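Local coordinates for protein racemase (PDB 3MKC) that belongs to the enolase superfamily, joining a capping N-terminal domain to a TIM-barrel-like C-terminal domain, and is named a racemase, at residues P7-P11 / T37-G41; I12-I18 / V32-D38; V42-G46 / G375-N379; G123-Y127 / K368-L374. All coordinates share one frame; numbering follows the deposited sequence.

Contact 1: P7-P11 / T37-G41; sequences PAVAP and TDENG
A type I beta turn from Asp38 to Gly41, at the end of strand 29-38, meets the N-terminal lead-in around Ala10 and Pro11. The bond across the contact runs from Glu39 N to Pro11 O, 3.0 Å long. The donor lies nearly on the line of the C=O bond (C=O...N 178°), although the hydrogen points off that line (N-H...O 141°). Asp38 CA also leans on Pro11 O, 3.3 Å away, as a CA-H...O contact. The Glu39 side chain starts beside its own backbone N (chi1 -49°) and extends across the proline ring. This places Glu39 OE1 3.7 Å from Pro11 CD, a carbon contact for a charged group at the surface. Ala10 CB touches Asn40 ND2 at 3.4 Å. One water joins three groups: it donates to Ala8 O and Asp38 OD2 and accepts from Asn40 ND2. Ala8 O and Asp38 OD2 are both acceptors, so the water supplies the hydrogens that join them. Asp38 OD1 accepts from Asn40 N at 2.6 Å, met from above the carboxylate plane, which makes an Asx turn inside the beta turn. Val42 N is a further donor to OD1. Gln121, near the end of helix 102-122, donates through NE2 to both Ala10 O and Asp38 OD2. Leu117 of the same helix touches Asp38, while Val9 and Pro11, in the loop that leads into strand 12-22, rest on Leu79.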
loop_
_atom_site.group_PDB
_atom_site.type_symbol
_atom_site.label_atom_id
_atom_site.label_comp_id
_atom_site.label_asym_id
_atom_site.label_seq_id
_atom_site.Cartn_x
_atom_site.Cartn_y
_atom_site.Cartn_z
ATOM N N PRO A 7 9.987 -13.959 28.520
ATOM C CA PRO A 7 8.723 -13.646 29.192
ATOM C C PRO A 7 7.898 -12.576 28.482
ATOM O O PRO A 7 6.682 -12.523 28.635
ATOM C CB PRO A 7 9.175 -13.180 30.580
ATOM C CG PRO A 7 10.505 -13.857 30.768
ATOM C CD PRO A 7 11.130 -13.696 29.410
ATOM N N ALA A 8 8.575 -11.722 27.718
ATOM C CA ALA A 8 7.930 -10.630 26.995
ATOM C C ALA A 8 6.988 -11.075 25.873
ATOM O O ALA A 8 6.064 -10.349 25.511
ATOM C CB ALA A 8 8.991 -9.688 26.440
ATOM N N VAL A 9 7.223 -12.251 25.310
ATOM C CA VAL A 9 6.354 -12.743 24.247
ATOM C C VAL A 9 5.107 -13.293 24.924
ATOM O O VAL A 9 5.000 -14.492 25.177
ATOM C CB VAL A 9 7.048 -13.850 23.433
ATOM C CG1 VAL A 9 6.181 -14.263 22.260
ATOM C CG2 VAL A 9 8.388 -13.353 22.948
ATOM N N ALA A 10 4.177 -12.397 25.236
ATOM C CA ALA A 10 2.937 -12.768 25.917
ATOM C C ALA A 10 1.785 -12.931 24.936
ATOM O O ALA A 10 1.795 -12.345 23.857
ATOM C CB ALA A 10 2.589 -11.715 26.956
ATOM N N PRO A 11 0.757 -13.708 25.321
ATOM C CA PRO A 11 -0.408 -13.949 24.464
ATOM C C PRO A 11 -1.231 -12.701 24.199
ATOM O O PRO A 11 -1.245 -11.762 25.000
ATOM C CB PRO A 11 -1.219 -14.989 25.246
ATOM C CG PRO A 11 -0.216 -15.603 26.197
ATOM C CD PRO A 11 0.607 -14.416 26.601
ATOM N N THR A 37 -3.615 -5.857 21.679
ATOM C CA THR A 37 -2.977 -5.721 22.980
ATOM C C THR A 37 -2.668 -7.067 23.617
ATOM O O THR A 37 -3.492 -7.978 23.572
ATOM C CB THR A 37 -3.885 -4.926 23.923
ATOM O OG1 THR A 37 -4.317 -3.730 23.263
ATOM C CG2 THR A 37 -3.134 -4.557 25.200
ATOM N N ASP A 38 -1.483 -7.201 24.208
ATOM C CA ASP A 38 -1.137 -8.464 24.851
ATOM C C ASP A 38 -1.504 -8.421 26.331
ATOM O O ASP A 38 -1.974 -7.402 26.832
ATOM C CB ASP A 38 0.347 -8.820 24.656
ATOM C CG ASP A 38 1.294 -7.943 25.463
ATOM O OD1 ASP A 38 0.852 -7.287 26.428
ATOM O OD2 ASP A 38 2.501 -7.930 25.133
ATOM N N GLU A 39 -1.287 -9.529 27.025
ATOM C CA GLU A 39 -1.641 -9.624 28.433
ATOM C C GLU A 39 -0.826 -8.744 29.358
ATOM O O GLU A 39 -1.137 -8.643 30.541
ATOM C CB GLU A 39 -1.560 -11.077 28.888
ATOM C CG GLU A 39 -2.288 -12.009 27.945
ATOM C CD GLU A 39 -2.842 -13.243 28.619
ATOM O OE1 GLU A 39 -2.046 -14.060 29.131
ATOM O OE2 GLU A 39 -4.086 -13.386 28.633
ATOM N N ASN A 40 0.213 -8.109 28.831
ATOM C CA ASN A 40 1.040 -7.226 29.642
ATOM C C ASN A 40 0.732 -5.767 29.340
ATOM O O ASN A 40 1.341 -4.868 29.914
ATOM C CB ASN A 40 2.535 -7.494 29.411
ATOM C CG ASN A 40 2.996 -8.807 30.017
ATOM O OD1 ASN A 40 2.605 -9.161 31.128
ATOM N ND2 ASN A 40 3.846 -9.527 29.297
ATOM N N GLY A 41 -0.215 -5.534 28.436
ATOM C CA GLY A 41 -0.585 -4.172 28.090
ATOM C C GLY A 41 0.146 -3.589 26.895
ATOM O O GLY A 41 -0.113 -2.455 26.493
HETATM O O HOH W 1 4.686 -8.210 26.796
#

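Contact 2: I12-I18 / V32-D38; sequences IKSIEFI and VVVKVTD
Phe17 packs against Val34 and Val32 on the neighbouring strand. From CB the side chain rises on the face shared with Ile15, Val34 and Val36, its CG set beside the backbone N (chi1 -85°). Ring atom CD1 meets Val32 CG1 at the ring edge, 3.8 Å away. CE1 lies 3.7 Å from Val34 CG2, and CZ is 4.0 Å from the same methyl. Val34 CG2 sits over one ring face, offset toward the rim, in a CH-pi contact. Helix 52-59 adds Ile55 and Ala59 to the ring's surroundings, and helix 102-122 adds Ile110.

The strands form an antiparallel beta hairpin in the three-stranded sheet of the N-terminal domain. Pairs Glu16-Lys35 and Ser14-Thr37 are hydrogen-bonded; Phe17-Val34 and Ile15-Val36 are non-hydrogen-bonded. At the far end Lys13 and Ser14 both face Thr37, a classic beta bulge. Thr37 O accepts from Lys13 N at 2.7 Å and from Ser14 N at 3.1 Å. Beside the bulge, Ile12 CG2 touches Val36 CG1 at 3.6 Å. On the face away from the Phe17 ring, a water joins Ser14 OG, Thr37 OG1 and Lys35 O, the last as acceptor.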
loop_
_atom_site.group_PDB
_atom_site.type_symbol
_atom_site.label_atom_id
_atom_site.label_comp_id
_atom_site.label_asym_id
_atom_site.label_seq_id
_atom_site.Cartn_x
_atom_site.Cartn_y
_atom_site.Cartn_z
ATOM N N ILE A 12 -1.923 -12.704 23.067
ATOM C CA ILE A 12 -2.785 -11.595 22.686
ATOM C C ILE A 12 -3.995 -11.609 23.619
ATOM O O ILE A 12 -4.614 -12.653 23.820
ATOM C CB ILE A 12 -3.266 -11.756 21.227
ATOM C CG1 ILE A 12 -2.072 -11.637 20.282
ATOM C CG2 ILE A 12 -4.344 -10.726 20.905
ATOM C CD1 ILE A 12 -2.418 -11.864 18.826
ATOM N N LYS A 13 -4.320 -10.456 24.193
ATOM C CA LYS A 13 -5.458 -10.364 25.100
ATOM C C LYS A 13 -6.692 -9.800 24.404
ATOM O O LYS A 13 -7.814 -10.254 24.640
ATOM C CB LYS A 13 -5.102 -9.487 26.301
ATOM C CG LYS A 13 -6.243 -9.304 27.294
ATOM C CD LYS A 13 -5.796 -8.453 28.467
ATOM C CE LYS A 13 -6.917 -8.220 29.462
ATOM N NZ LYS A 13 -6.391 -7.511 30.664
ATOM N N SER A 14 -6.489 -8.809 23.545
ATOM C CA SER A 14 -7.612 -8.206 22.847
ATOM C C SER A 14 -7.236 -7.616 21.499
ATOM O O SER A 14 -6.071 -7.323 21.225
ATOM C CB SER A 14 -8.242 -7.107 23.710
ATOM O OG SER A 14 -7.384 -5.980 23.813
ATOM N N ILE A 15 -8.246 -7.451 20.657
ATOM C CA ILE A 15 -8.066 -6.872 19.341
ATOM C C ILE A 15 -9.233 -5.924 19.135
ATOM O O ILE A 15 -10.401 -6.335 19.116
ATOM C CB ILE A 15 -8.051 -7.944 18.235
ATOM C CG1 ILE A 15 -6.838 -8.864 18.427
ATOM C CG2 ILE A 15 -7.993 -7.270 16.861
ATOM C CD1 ILE A 15 -6.671 -9.919 17.338
ATOM N N GLU A 16 -8.904 -4.650 18.993
ATOM C CA GLU A 16 -9.896 -3.606 18.820
ATOM C C GLU A 16 -9.805 -2.911 17.468
ATOM O O GLU A 16 -8.728 -2.499 17.030
ATOM C CB GLU A 16 -9.742 -2.580 19.949
ATOM C CG GLU A 16 -10.535 -1.298 19.769
ATOM C CD GLU A 16 -10.449 -0.382 20.984
ATOM O OE1 GLU A 16 -9.344 -0.238 21.554
ATOM O OE2 GLU A 16 -11.487 0.201 21.366
ATOM N N PHE A 17 -10.949 -2.798 16.805
ATOM C CA PHE A 17 -11.025 -2.126 15.518
ATOM C C PHE A 17 -11.557 -0.733 15.827
ATOM O O PHE A 17 -12.659 -0.581 16.347
ATOM C CB PHE A 17 -11.960 -2.894 14.577
ATOM C CG PHE A 17 -11.278 -4.026 13.840
ATOM C CD1 PHE A 17 -10.981 -3.908 12.487
ATOM C CD2 PHE A 17 -10.899 -5.186 14.511
ATOM C CE1 PHE A 17 -10.310 -4.928 11.807
ATOM C CE2 PHE A 17 -10.225 -6.215 13.841
ATOM C CZ PHE A 17 -9.930 -6.080 12.483
ATOM N N ILE A 18 -10.765 0.282 15.504
ATOM C CA ILE A 18 -11.132 1.656 15.808
ATOM C C ILE A 18 -11.384 2.545 14.608
ATOM O O ILE A 18 -10.450 3.051 13.992
ATOM C CB ILE A 18 -10.037 2.311 16.673
ATOM C CG1 ILE A 18 -9.823 1.479 17.936
ATOM C CG2 ILE A 18 -10.420 3.748 17.009
ATOM C CD1 ILE A 18 -8.604 1.873 18.737
ATOM N N VAL A 32 -9.357 2.616 9.660
ATOM C CA VAL A 32 -9.779 1.775 10.749
ATOM C C VAL A 32 -8.519 1.284 11.423
ATOM O O VAL A 32 -7.821 0.418 10.902
ATOM C CB VAL A 32 -10.597 0.583 10.248
ATOM C CG1 VAL A 32 -11.080 -0.234 11.419
ATOM C CG2 VAL A 32 -11.765 1.083 9.416
ATOM N N VAL A 33 -8.209 1.867 12.573
ATOM C CA VAL A 33 -7.026 1.456 13.306
ATOM C C VAL A 33 -7.286 0.118 13.967
ATOM O O VAL A 33 -8.365 -0.115 14.510
ATOM C CB VAL A 33 -6.659 2.472 14.404
ATOM C CG1 VAL A 33 -5.465 1.961 15.203
ATOM C CG2 VAL A 33 -6.347 3.819 13.780
ATOM N N VAL A 34 -6.305 -0.772 13.896
ATOM C CA VAL A 34 -6.422 -2.066 14.534
ATOM C C VAL A 34 -5.398 -2.101 15.664
ATOM O O VAL A 34 -4.193 -2.008 15.423
ATOM C CB VAL A 34 -6.123 -3.217 13.560
ATOM C CG1 VAL A 34 -6.160 -4.546 14.311
ATOM C CG2 VAL A 34 -7.132 -3.210 12.425
ATOM N N LYS A 35 -5.881 -2.227 16.895
ATOM C CA LYS A 35 -5.003 -2.269 18.055
ATOM C C LYS A 35 -5.036 -3.652 18.699
ATOM O O LYS A 35 -6.076 -4.087 19.203
ATOM C CB LYS A 35 -5.448 -1.213 19.068
ATOM C CG LYS A 35 -4.518 -0.995 20.252
ATOM C CD LYS A 35 -5.130 0.061 21.173
ATOM C CE LYS A 35 -4.196 0.491 22.283
ATOM N NZ LYS A 35 -4.742 1.694 22.990
ATOM N N VAL A 36 -3.901 -4.346 18.670
ATOM C CA VAL A 36 -3.796 -5.672 19.269
ATOM C C VAL A 36 -2.993 -5.515 20.559
ATOM O O VAL A 36 -1.838 -5.096 20.537
ATOM C CB VAL A 36 -3.074 -6.664 18.325
ATOM C CG1 VAL A 36 -3.041 -8.047 18.945
ATOM C CG2 VAL A 36 -3.786 -6.708 16.977
ATOM N N THR A 37 -3.615 -5.857 21.679
ATOM C CA THR A 37 -2.977 -5.721 22.980
ATOM C C THR A 37 -2.668 -7.067 23.617
ATOM O O THR A 37 -3.492 -7.978 23.572
ATOM C CB THR A 37 -3.885 -4.926 23.923
ATOM O OG1 THR A 37 -4.317 -3.730 23.263
ATOM C CG2 THR A 37 -3.134 -4.557 25.200
ATOM N N ASP A 38 -1.483 -7.201 24.208
ATOM C CA ASP A 38 -1.137 -8.464 24.851
ATOM C C ASP A 38 -1.504 -8.421 26.331
ATOM O O ASP A 38 -1.974 -7.402 26.832
ATOM C CB ASP A 38 0.347 -8.820 24.656
ATOM C CG ASP A 38 1.294 -7.943 25.463
ATOM O OD1 ASP A 38 0.852 -7.287 26.428
ATOM O OD2 ASP A 38 2.501 -7.930 25.133
HETATM O O HOH W 2 -6.505 -4.196 21.997
#

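Contact 3: V42-G46 / G375-N379; sequences VYGLG and GIDLN
The backbones of 42-46 and 375-379 stay well apart, with the nearest CA atoms, those of Leu45 and Asp377, 7.5 Å from each other. Side chains of the N-terminal sheet therefore do most of the reaching toward the short strand 377-378. Tyr43 OH donates to Asp377 OD1 at 2.5 Å, a short bond. The oxygen is met on its syn lone pair and lies at the edge of the tyrosine ring, in its plane. Ring and carboxylate are turned 47° against each other. Asp377 CG is roughly opposite its backbone N (chi1 -152°), which brings OD1 toward the phenol. The same OD1 accepts from Leu378 N at 2.9 Å, this time from above the carboxylate plane. Two donors from different directions thus grip one oxygen and help fix the carboxylate's rotation.

Next to this polar pair, Leu45 fills the apolar part of the contact. Its CD1 lies 3.8 Å from Asp377 CA and 3.9 Å from Leu378 CG, and its CD2 is 4.0 Å from Leu378 CD1. Lys35 and Lys120 each make a cation-pi contact with the Tyr43 ring. The phenol joins the N-terminal sheet to strand 377-378, near the C-terminal end of the chain. The nearby lysines would probably make its hydroxyl a stronger donor, and the two bonds on OD1 probably favour the charged form of Asp377.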
loop_
_atom_site.group_PDB
_atom_site.type_symbol
_atom_site.label_atom_id
_atom_site.label_comp_id
_atom_site.label_asym_id
_atom_site.label_seq_id
_atom_site.Cartn_x
_atom_site.Cartn_y
_atom_site.Cartn_z
ATOM N N VAL A 42 1.075 -4.348 26.328
ATOM C CA VAL A 42 1.812 -3.875 25.163
ATOM C C VAL A 42 0.888 -4.036 23.966
ATOM O O VAL A 42 0.135 -5.004 23.894
ATOM C CB VAL A 42 3.083 -4.708 24.928
ATOM C CG1 VAL A 42 3.872 -4.129 23.767
ATOM C CG2 VAL A 42 3.934 -4.724 26.192
ATOM N N TYR A 43 0.935 -3.097 23.030
ATOM C CA TYR A 43 0.065 -3.197 21.864
ATOM C C TYR A 43 0.748 -2.897 20.533
ATOM O O TYR A 43 1.824 -2.293 20.483
ATOM C CB TYR A 43 -1.155 -2.284 22.042
ATOM C CG TYR A 43 -0.831 -0.816 22.175
ATOM C CD1 TYR A 43 -0.488 -0.055 21.060
ATOM C CD2 TYR A 43 -0.873 -0.179 23.420
ATOM C CE1 TYR A 43 -0.198 1.303 21.173
ATOM C CE2 TYR A 43 -0.582 1.179 23.546
ATOM C CZ TYR A 43 -0.250 1.914 22.417
ATOM O OH TYR A 43 -0.001 3.264 22.512
ATOM N N GLY A 44 0.109 -3.358 19.463
ATOM C CA GLY A 44 0.605 -3.156 18.117
ATOM C C GLY A 44 -0.477 -2.458 17.317
ATOM O O GLY A 44 -1.672 -2.692 17.533
ATOM N N LEU A 45 -0.062 -1.612 16.384
ATOM C CA LEU A 45 -0.993 -0.854 15.570
ATOM C C LEU A 45 -0.919 -1.208 14.092
ATOM O O LEU A 45 0.163 -1.339 13.528
ATOM C CB LEU A 45 -0.716 0.641 15.730
ATOM C CG LEU A 45 -0.861 1.189 17.150
ATOM C CD1 LEU A 45 -0.263 2.578 17.234
ATOM C CD2 LEU A 45 -2.332 1.202 17.533
ATOM N N GLY A 46 -2.090 -1.355 13.485
ATOM C CA GLY A 46 -2.179 -1.656 12.069
ATOM C C GLY A 46 -3.410 -0.925 11.587
ATOM O O GLY A 46 -4.051 -0.230 12.368
ATOM N N GLY A 375 7.478 1.244 14.847
ATOM C CA GLY A 375 7.969 2.540 15.279
ATOM C C GLY A 375 6.957 3.660 15.201
ATOM O O GLY A 375 7.246 4.739 14.684
ATOM N N ILE A 376 5.760 3.412 15.715
ATOM C CA ILE A 376 4.724 4.431 15.697
ATOM C C ILE A 376 3.800 4.306 16.891
ATOM O O ILE A 376 3.752 3.268 17.559
ATOM C CB ILE A 376 3.842 4.330 14.437
ATOM C CG1 ILE A 376 3.315 2.900 14.297
ATOM C CG2 ILE A 376 4.620 4.777 13.210
ATOM C CD1 ILE A 376 2.358 2.720 13.127
ATOM N N ASP A 377 3.064 5.380 17.151
ATOM C CA ASP A 377 2.102 5.387 18.237
ATOM C C ASP A 377 0.991 6.370 17.905
ATOM O O ASP A 377 1.187 7.327 17.147
ATOM C CB ASP A 377 2.770 5.768 19.557
ATOM C CG ASP A 377 2.069 5.155 20.758
ATOM O OD1 ASP A 377 1.016 4.506 20.570
ATOM O OD2 ASP A 377 2.572 5.319 21.890
ATOM N N LEU A 378 -0.184 6.121 18.469
ATOM C CA LEU A 378 -1.336 6.974 18.228
ATOM C C LEU A 378 -1.201 8.330 18.888
ATOM O O LEU A 378 -0.700 8.443 20.008
ATOM C CB LEU A 378 -2.608 6.312 18.755
ATOM C CG LEU A 378 -3.104 5.046 18.066
ATOM C CD1 LEU A 378 -4.249 4.456 18.879
ATOM C CD2 LEU A 378 -3.553 5.373 16.651
ATOM N N ASN A 379 -1.654 9.356 18.179
ATOM C CA ASN A 379 -1.645 10.714 18.691
ATOM C C ASN A 379 -2.998 10.884 19.392
ATOM O O ASN A 379 -3.996 11.235 18.761
ATOM C CB ASN A 379 -1.513 11.696 17.533
ATOM C CG ASN A 379 -1.630 13.131 17.978
ATOM O OD1 ASN A 379 -1.852 13.411 19.157
ATOM N ND2 ASN A 379 -1.485 14.054 17.035
#

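Contact 4: G123-Y127 / K368-L374; sequences GVPAY and KPTAPGL
Gly373 is bonded through both its N and its O to the residues flanking Pro125, in a single backbone bridge. Gly373 N donates to Val124 O at 2.9 Å, and Ala126 N donates to Gly373 O at 2.8 Å. In both bonds the donor stands above the carbonyl plane. Pro125 CA adds a CA-H...O contact to Ala371 O at 3.2 Å. Pro372 CB packs on Gly123 CA, and Ala126 CB touches Leu374 CD2 at 3.8 Å.

Farther along, Tyr127 turns its ring toward Lys368 and Pro369. Its CG lies between the backbone N and the carbonyl carbon (chi1 80°), which brings the ring edge to Pro369 O. That oxygen lies in the ring plane, 3.4 Å from Tyr127 CE2, and Pro369 CD packs on the same ring carbon. One water links Tyr127 OH with Pro369 O, to which it donates. A second water binds the hydroxyl and, weakly, accepts from Lys368 NZ.

Outside this shell, Asp116 OD1 accepts from Leu374 N, and His327 ND1 accepts from Tyr127 N. Segment 123-127 follows helix 102-122, and segment 368-374 leads on toward strand 377-378. Helix 319-331 flanks both, with His327 touching Ala126 and Pro369.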
loop_
_atom_site.group_PDB
_atom_site.type_symbol
_atom_site.label_atom_id
_atom_site.label_comp_id
_atom_site.label_asym_id
_atom_site.label_seq_id
_atom_site.Cartn_x
_atom_site.Cartn_y
_atom_site.Cartn_z
ATOM N N GLY A 123 11.662 -6.242 21.119
ATOM C CA GLY A 123 12.559 -5.107 21.053
ATOM C C GLY A 123 13.351 -5.071 19.760
ATOM O O GLY A 123 14.539 -4.753 19.763
ATOM N N VAL A 124 12.697 -5.409 18.651
ATOM C CA VAL A 124 13.360 -5.393 17.352
ATOM C C VAL A 124 12.436 -4.768 16.317
ATOM O O VAL A 124 11.218 -4.936 16.380
ATOM C CB VAL A 124 13.744 -6.815 16.884
ATOM C CG1 VAL A 124 14.619 -7.481 17.927
ATOM C CG2 VAL A 124 12.495 -7.649 16.627
ATOM N N PRO A 125 13.003 -4.023 15.356
ATOM C CA PRO A 125 12.200 -3.380 14.311
ATOM C C PRO A 125 11.494 -4.422 13.457
ATOM O O PRO A 125 11.978 -5.542 13.307
ATOM C CB PRO A 125 13.231 -2.578 13.520
ATOM C CG PRO A 125 14.498 -3.353 13.725
ATOM C CD PRO A 125 14.434 -3.721 15.183
ATOM N N ALA A 126 10.354 -4.041 12.898
ATOM C CA ALA A 126 9.570 -4.950 12.072
ATOM C C ALA A 126 10.343 -5.571 10.909
ATOM O O ALA A 126 10.228 -6.767 10.664
ATOM C CB ALA A 126 8.329 -4.235 11.552
ATOM N N TYR A 127 11.130 -4.771 10.193
ATOM C CA TYR A 127 11.865 -5.302 9.051
ATOM C C TYR A 127 12.815 -6.446 9.408
ATOM O O TYR A 127 13.147 -7.273 8.551
ATOM C CB TYR A 127 12.605 -4.168 8.318
ATOM C CG TYR A 127 13.904 -3.722 8.948
ATOM C CD1 TYR A 127 15.080 -4.427 8.725
ATOM C CD2 TYR A 127 13.956 -2.600 9.778
ATOM C CE1 TYR A 127 16.275 -4.040 9.305
ATOM C CE2 TYR A 127 15.153 -2.199 10.366
ATOM C CZ TYR A 127 16.308 -2.926 10.123
ATOM O OH TYR A 127 17.500 -2.538 10.684
ATOM N N LYS A 368 17.394 3.089 7.724
ATOM C CA LYS A 368 16.815 1.922 8.381
ATOM C C LYS A 368 16.091 2.299 9.665
ATOM O O LYS A 368 16.609 3.066 10.473
ATOM C CB LYS A 368 17.910 0.899 8.695
ATOM C CG LYS A 368 18.640 0.406 7.453
ATOM C CD LYS A 368 19.442 -0.858 7.719
ATOM C CE LYS A 368 20.585 -0.626 8.671
ATOM N NZ LYS A 368 21.458 -1.838 8.753
ATOM N N PRO A 369 14.865 1.787 9.863
ATOM C CA PRO A 369 14.131 2.113 11.087
ATOM C C PRO A 369 14.932 1.648 12.300
ATOM O O PRO A 369 15.602 0.621 12.244
ATOM C CB PRO A 369 12.827 1.342 10.915
ATOM C CG PRO A 369 12.609 1.410 9.433
ATOM C CD PRO A 369 13.994 1.093 8.897
ATOM N N THR A 370 14.872 2.405 13.391
ATOM C CA THR A 370 15.619 2.054 14.594
ATOM C C THR A 370 14.744 1.726 15.799
ATOM O O THR A 370 15.257 1.360 16.861
ATOM C CB THR A 370 16.567 3.193 14.997
ATOM O OG1 THR A 370 15.818 4.406 15.119
ATOM C CG2 THR A 370 17.661 3.378 13.950
ATOM N N ALA A 371 13.432 1.857 15.644
ATOM C CA ALA A 371 12.523 1.573 16.745
ATOM C C ALA A 371 11.924 0.176 16.636
ATOM O O ALA A 371 11.865 -0.399 15.546
ATOM C CB ALA A 371 11.405 2.612 16.783
ATOM N N PRO A 372 11.492 -0.393 17.771
ATOM C CA PRO A 372 10.891 -1.730 17.784
ATOM C C PRO A 372 9.590 -1.702 16.988
ATOM O O PRO A 372 8.965 -0.650 16.857
ATOM C CB PRO A 372 10.640 -1.981 19.267
ATOM C CG PRO A 372 11.745 -1.207 19.931
ATOM C CD PRO A 372 11.735 0.083 19.147
ATOM N N GLY A 373 9.180 -2.856 16.467
ATOM C CA GLY A 373 7.952 -2.912 15.696
ATOM C C GLY A 373 7.918 -1.945 14.528
ATOM O O GLY A 373 8.906 -1.786 13.811
ATOM N N LEU A 374 6.774 -1.294 14.332
ATOM C CA LEU A 374 6.622 -0.347 13.235
ATOM C C LEU A 374 7.094 1.054 13.590
ATOM O O LEU A 374 7.105 1.948 12.744
ATOM C CB LEU A 374 5.163 -0.307 12.775
ATOM C CG LEU A 374 4.701 -1.582 12.068
ATOM C CD1 LEU A 374 3.231 -1.470 11.701
ATOM C CD2 LEU A 374 5.542 -1.810 10.820
HETATM O O HOH W 3 17.699 -0.779 12.747
HETATM O O HOH W 4 19.728 -4.125 10.407
#

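Contacts 1 and 2 share Thr37 and Asp38 on strand 29-38. Contact 3 continues on the next strand of the same sheet, bonded to contact 2 through Val34 with Gly46 and Val36 with Gly44. All four are partly buried. Contact 2, the regular hairpin, has half its touching residues buried, with an apolar face under helices and a polar face with water. Contact 1 is the most exposed, three of seven touching residues, and is held by one backbone bond and a water. Contacts 3 and 4 join the N-terminal and C-terminal family regions, contact 3 through side chains, contact 4 largely through backbone bonds and prolines. They touch where Leu374 CD1 meets Leu45 O, and Asp116 serves both.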